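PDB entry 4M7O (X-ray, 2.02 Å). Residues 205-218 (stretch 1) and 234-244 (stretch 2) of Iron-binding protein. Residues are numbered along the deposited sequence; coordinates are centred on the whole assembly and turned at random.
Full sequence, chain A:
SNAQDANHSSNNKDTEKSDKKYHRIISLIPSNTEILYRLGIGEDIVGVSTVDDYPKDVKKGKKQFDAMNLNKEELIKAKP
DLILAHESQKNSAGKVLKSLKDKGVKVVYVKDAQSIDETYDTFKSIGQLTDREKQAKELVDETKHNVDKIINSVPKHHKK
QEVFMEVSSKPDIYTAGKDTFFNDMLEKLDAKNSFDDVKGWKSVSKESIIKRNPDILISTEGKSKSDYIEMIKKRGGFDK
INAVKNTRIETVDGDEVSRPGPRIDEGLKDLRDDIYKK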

# COMPACT_ATOMS: atom_id res chain seq x y z
N SER A 205 -22.39 -8.93 4.32
CA SER A 205 -23.37 -9.54 3.45
C SER A 205 -23.86 -8.53 2.40
O SER A 205 -23.68 -7.31 2.56
CB SER A 205 -24.56 -10.00 4.27
OG SER A 205 -25.32 -8.86 4.63
N LYS A 206 -24.47 -9.04 1.33
CA LYS A 206 -25.02 -8.17 0.31
C LYS A 206 -26.12 -7.33 0.92
O LYS A 206 -26.25 -6.15 0.59
CB LYS A 206 -25.60 -8.99 -0.84
CG LYS A 206 -24.60 -9.53 -1.85
CD LYS A 206 -25.37 -10.23 -2.98
CE LYS A 206 -25.12 -11.73 -2.99
NZ LYS A 206 -23.79 -12.05 -3.60
N GLU A 207 -26.92 -7.94 1.80
CA GLU A 207 -28.05 -7.23 2.43
C GLU A 207 -27.51 -6.04 3.19
O GLU A 207 -28.08 -4.95 3.13
CB GLU A 207 -28.81 -8.15 3.40
CG GLU A 207 -29.72 -9.17 2.75
N SER A 208 -26.40 -6.26 3.89
CA SER A 208 -25.75 -5.24 4.71
C SER A 208 -25.26 -4.04 3.90
O SER A 208 -25.46 -2.89 4.30
CB SER A 208 -24.59 -5.88 5.47
OG SER A 208 -24.22 -5.12 6.59
N ILE A 209 -24.61 -4.31 2.77
CA ILE A 209 -24.17 -3.24 1.87
C ILE A 209 -25.36 -2.45 1.33
O ILE A 209 -25.34 -1.21 1.31
CB ILE A 209 -23.34 -3.80 0.70
CG1 ILE A 209 -22.15 -4.63 1.22
CG2 ILE A 209 -22.82 -2.68 -0.19
CD1 ILE A 209 -21.53 -5.54 0.17
N ILE A 210 -26.41 -3.15 0.89
CA ILE A 210 -27.59 -2.49 0.34
C ILE A 210 -28.21 -1.55 1.36
O ILE A 210 -28.58 -0.43 1.04
CB ILE A 210 -28.64 -3.52 -0.14
CG1 ILE A 210 -28.18 -4.16 -1.45
CG2 ILE A 210 -30.02 -2.88 -0.32
CD1 ILE A 210 -28.89 -5.47 -1.77
N LYS A 211 -28.29 -2.00 2.61
CA LYS A 211 -28.86 -1.19 3.68
C LYS A 211 -28.03 0.06 3.96
O LYS A 211 -28.59 1.13 4.21
CB LYS A 211 -29.04 -2.02 4.94
CG LYS A 211 -29.91 -1.38 6.00
CD LYS A 211 -30.01 -2.29 7.20
CE LYS A 211 -31.17 -1.91 8.09
NZ LYS A 211 -31.70 -3.11 8.80
N ARG A 212 -26.70 -0.07 3.91
CA ARG A 212 -25.80 1.07 4.14
C ARG A 212 -25.91 2.09 3.02
O ARG A 212 -25.59 3.28 3.21
CB ARG A 212 -24.34 0.62 4.25
CG ARG A 212 -24.04 -0.23 5.46
CD ARG A 212 -24.25 0.52 6.75
NE ARG A 212 -24.12 -0.37 7.90
CZ ARG A 212 -23.03 -0.50 8.65
NH1 ARG A 212 -23.02 -1.34 9.67
NH2 ARG A 212 -21.95 0.23 8.38
N ASN A 213 -26.36 1.63 1.86
CA ASN A 213 -26.61 2.49 0.71
C ASN A 213 -25.49 3.49 0.38
O ASN A 213 -25.70 4.70 0.40
CB ASN A 213 -27.95 3.23 0.90
CG ASN A 213 -28.45 3.86 -0.36
OD1 ASN A 213 -27.88 3.66 -1.43
ND2 ASN A 213 -29.54 4.62 -0.25
N PRO A 214 -24.29 2.98 0.04
CA PRO A 214 -23.16 3.87 -0.29
C PRO A 214 -23.41 4.69 -1.55
O PRO A 214 -24.22 4.29 -2.41
CB PRO A 214 -21.99 2.89 -0.52
CG PRO A 214 -22.64 1.56 -0.80
CD PRO A 214 -23.92 1.55 -0.03
N ASP A 215 -22.75 5.84 -1.66
CA ASP A 215 -22.90 6.70 -2.81
C ASP A 215 -21.87 6.33 -3.88
O ASP A 215 -22.01 6.68 -5.04
CB ASP A 215 -22.71 8.15 -2.38
CG ASP A 215 -23.63 8.54 -1.23
OD1 ASP A 215 -24.87 8.39 -1.37
OD2 ASP A 215 -23.11 8.99 -0.18
N ILE A 216 -20.82 5.62 -3.47
CA ILE A 216 -19.75 5.26 -4.38
C ILE A 216 -19.26 3.85 -4.01
O ILE A 216 -19.10 3.56 -2.82
CB ILE A 216 -18.55 6.23 -4.23
CG1 ILE A 216 -19.02 7.69 -4.34
CG2 ILE A 216 -17.47 5.92 -5.25
CD1 ILE A 216 -17.93 8.71 -4.18
N LEU A 217 -19.05 2.99 -5.01
CA LEU A 217 -18.43 1.68 -4.78
C LEU A 217 -17.04 1.71 -5.39
O LEU A 217 -16.85 2.13 -6.54
CB LEU A 217 -19.23 0.55 -5.43
CG LEU A 217 -20.75 0.55 -5.25
CD1 LEU A 217 -21.41 -0.64 -5.96
CD2 LEU A 217 -21.09 0.50 -3.77
N ILE A 218 -16.04 1.28 -4.63
CA ILE A 218 -14.69 1.18 -5.18
C ILE A 218 -14.12 -0.19 -4.87
O ILE A 218 -13.93 -0.52 -3.70
CB ILE A 218 -13.75 2.24 -4.58
CG1 ILE A 218 -14.33 3.64 -4.78
CG2 ILE A 218 -12.33 2.12 -5.19
CD1 ILE A 218 -13.41 4.74 -4.37
N LYS A 234 -24.76 -8.28 -11.60
CA LYS A 234 -25.25 -9.63 -11.31
C LYS A 234 -25.60 -9.84 -9.83
O LYS A 234 -26.18 -10.86 -9.45
CB LYS A 234 -24.27 -10.69 -11.83
CG LYS A 234 -24.13 -10.67 -13.36
CD LYS A 234 -23.16 -11.74 -13.87
CE LYS A 234 -22.93 -11.60 -15.37
NZ LYS A 234 -21.72 -12.35 -15.82
N ARG A 235 -25.27 -8.85 -9.00
CA ARG A 235 -25.65 -8.88 -7.59
C ARG A 235 -27.09 -8.46 -7.39
O ARG A 235 -27.48 -7.33 -7.74
CB ARG A 235 -24.75 -7.96 -6.77
CG ARG A 235 -23.49 -8.63 -6.34
CD ARG A 235 -22.57 -7.68 -5.61
NE ARG A 235 -21.19 -8.11 -5.76
CZ ARG A 235 -20.14 -7.42 -5.33
NH1 ARG A 235 -18.92 -7.89 -5.52
NH2 ARG A 235 -20.32 -6.26 -4.71
N GLY A 236 -27.87 -9.36 -6.80
CA GLY A 236 -29.27 -9.09 -6.52
C GLY A 236 -29.42 -7.93 -5.56
O GLY A 236 -28.66 -7.83 -4.59
N GLY A 237 -30.37 -7.05 -5.84
CA GLY A 237 -30.68 -5.96 -4.93
C GLY A 237 -29.79 -4.74 -5.06
O GLY A 237 -30.15 -3.67 -4.58
N PHE A 238 -28.63 -4.88 -5.70
CA PHE A 238 -27.70 -3.76 -5.79
C PHE A 238 -28.27 -2.64 -6.66
O PHE A 238 -27.87 -1.48 -6.52
CB PHE A 238 -26.32 -4.22 -6.28
CG PHE A 238 -25.33 -4.49 -5.16
CD1 PHE A 238 -25.62 -5.39 -4.14
CD2 PHE A 238 -24.11 -3.83 -5.13
CE1 PHE A 238 -24.72 -5.62 -3.11
CE2 PHE A 238 -23.20 -4.07 -4.10
CZ PHE A 238 -23.51 -4.96 -3.10
N ASP A 239 -29.22 -3.00 -7.53
CA ASP A 239 -29.94 -2.04 -8.38
C ASP A 239 -30.38 -0.80 -7.64
O ASP A 239 -30.38 0.30 -8.20
CB ASP A 239 -31.19 -2.70 -8.97
CG ASP A 239 -30.92 -3.42 -10.27
OD1 ASP A 239 -29.76 -3.37 -10.75
OD2 ASP A 239 -31.87 -4.02 -10.82
N LYS A 240 -30.78 -0.98 -6.38
CA LYS A 240 -31.32 0.10 -5.56
C LYS A 240 -30.27 1.15 -5.18
O LYS A 240 -30.53 2.35 -5.31
CB LYS A 240 -31.96 -0.49 -4.30
CG LYS A 240 -33.19 -1.35 -4.58
CD LYS A 240 -34.16 -1.33 -3.41
CE LYS A 240 -35.60 -1.43 -3.89
NZ LYS A 240 -35.93 -0.42 -4.93
N ILE A 241 -29.10 0.68 -4.74
CA ILE A 241 -28.04 1.50 -4.15
C ILE A 241 -27.72 2.84 -4.86
O ILE A 241 -27.65 2.87 -6.10
CB ILE A 241 -26.75 0.65 -4.04
CG1 ILE A 241 -27.01 -0.61 -3.22
CG2 ILE A 241 -25.59 1.44 -3.46
CD1 ILE A 241 -25.77 -1.52 -3.13
N ASN A 242 -27.55 3.92 -4.08
CA ASN A 242 -27.18 5.26 -4.58
C ASN A 242 -26.11 5.12 -5.68
O ASN A 242 -26.30 5.54 -6.81
CB ASN A 242 -26.58 6.13 -3.44
CG ASN A 242 -27.63 6.80 -2.52
OD1 ASN A 242 -28.77 6.35 -2.38
ND2 ASN A 242 -27.22 7.88 -1.84
N ALA A 243 -24.98 4.50 -5.30
CA ALA A 243 -23.83 4.32 -6.20
C ALA A 243 -24.16 3.69 -7.55
O ALA A 243 -23.66 4.13 -8.57
CB ALA A 243 -22.75 3.51 -5.51
N VAL A 244 -24.98 2.65 -7.55
CA VAL A 244 -25.32 1.98 -8.80
C VAL A 244 -26.22 2.86 -9.67
O VAL A 244 -26.02 2.93 -10.88
CB VAL A 244 -25.97 0.60 -8.56
CG1 VAL A 244 -26.22 -0.10 -9.89
CG2 VAL A 244 -25.07 -0.25 -7.67

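The contact between these two stretches combines apolar packing of a helix and a strand against a loop and the start of a second helix with a polar clasp there, and it illustrates how the NH groups of a helix's first turn, which have no preceding turn to bond to, can be met by a partner distant in sequence. The helix of stretch 1, residues 206-212, is itself opened in the classical way: Ser205 OG accepts from Ser208 N at 2.9 Å. At its far end Asn213 adopts positive phi, and the chain then runs alongside the beginning of the helix that starts at Asn242, bringing the CA atoms of Asp215 and Ala243 within 4.2 Å.

Here the clasp forms. Ile241 holds the N-cap position, yet Asn242 N donates to the side chain of Asn213, reaching OD1 at 2.7 Å in an almost linear bond, and Ala243 N donates to Pro214 O at 3.0 Å. The side chain of Asn242 adds a very short bond from ND2 to Asp215 OD1, 2.5 Å, in which an amide NH2 gives a proton to a carboxylate oxygen; its OD1 receives a bond from Asn213 ND2 at 2.9 Å, weak because the N-H...O angle is only 123°. Asp215 O also lies 3.2 Å from Ala243 CA, a CA-H...O contact.

Apolar packing extends the contact on both parts of stretch 1. From the helix, Ile209 CG2 approaches Phe238 CZ at 3.8 Å, while Ile210 CG1 lies 3.9 Å from both Phe238 CD1 and Ile241 CD1. From the strand, Leu217 CD1 meets the edge of the Phe238 ring, 4.3 Å from CD2, and Leu217 CG packs 3.6 Å from Ala243 CB. The type II turn from Arg235 to Phe238 fits closely against the helix: Ile210 CD1 is 3.5 Å from Gly237 C, and a CB on Gly237 would clash with that methyl, while its positive phi independently favours glycine.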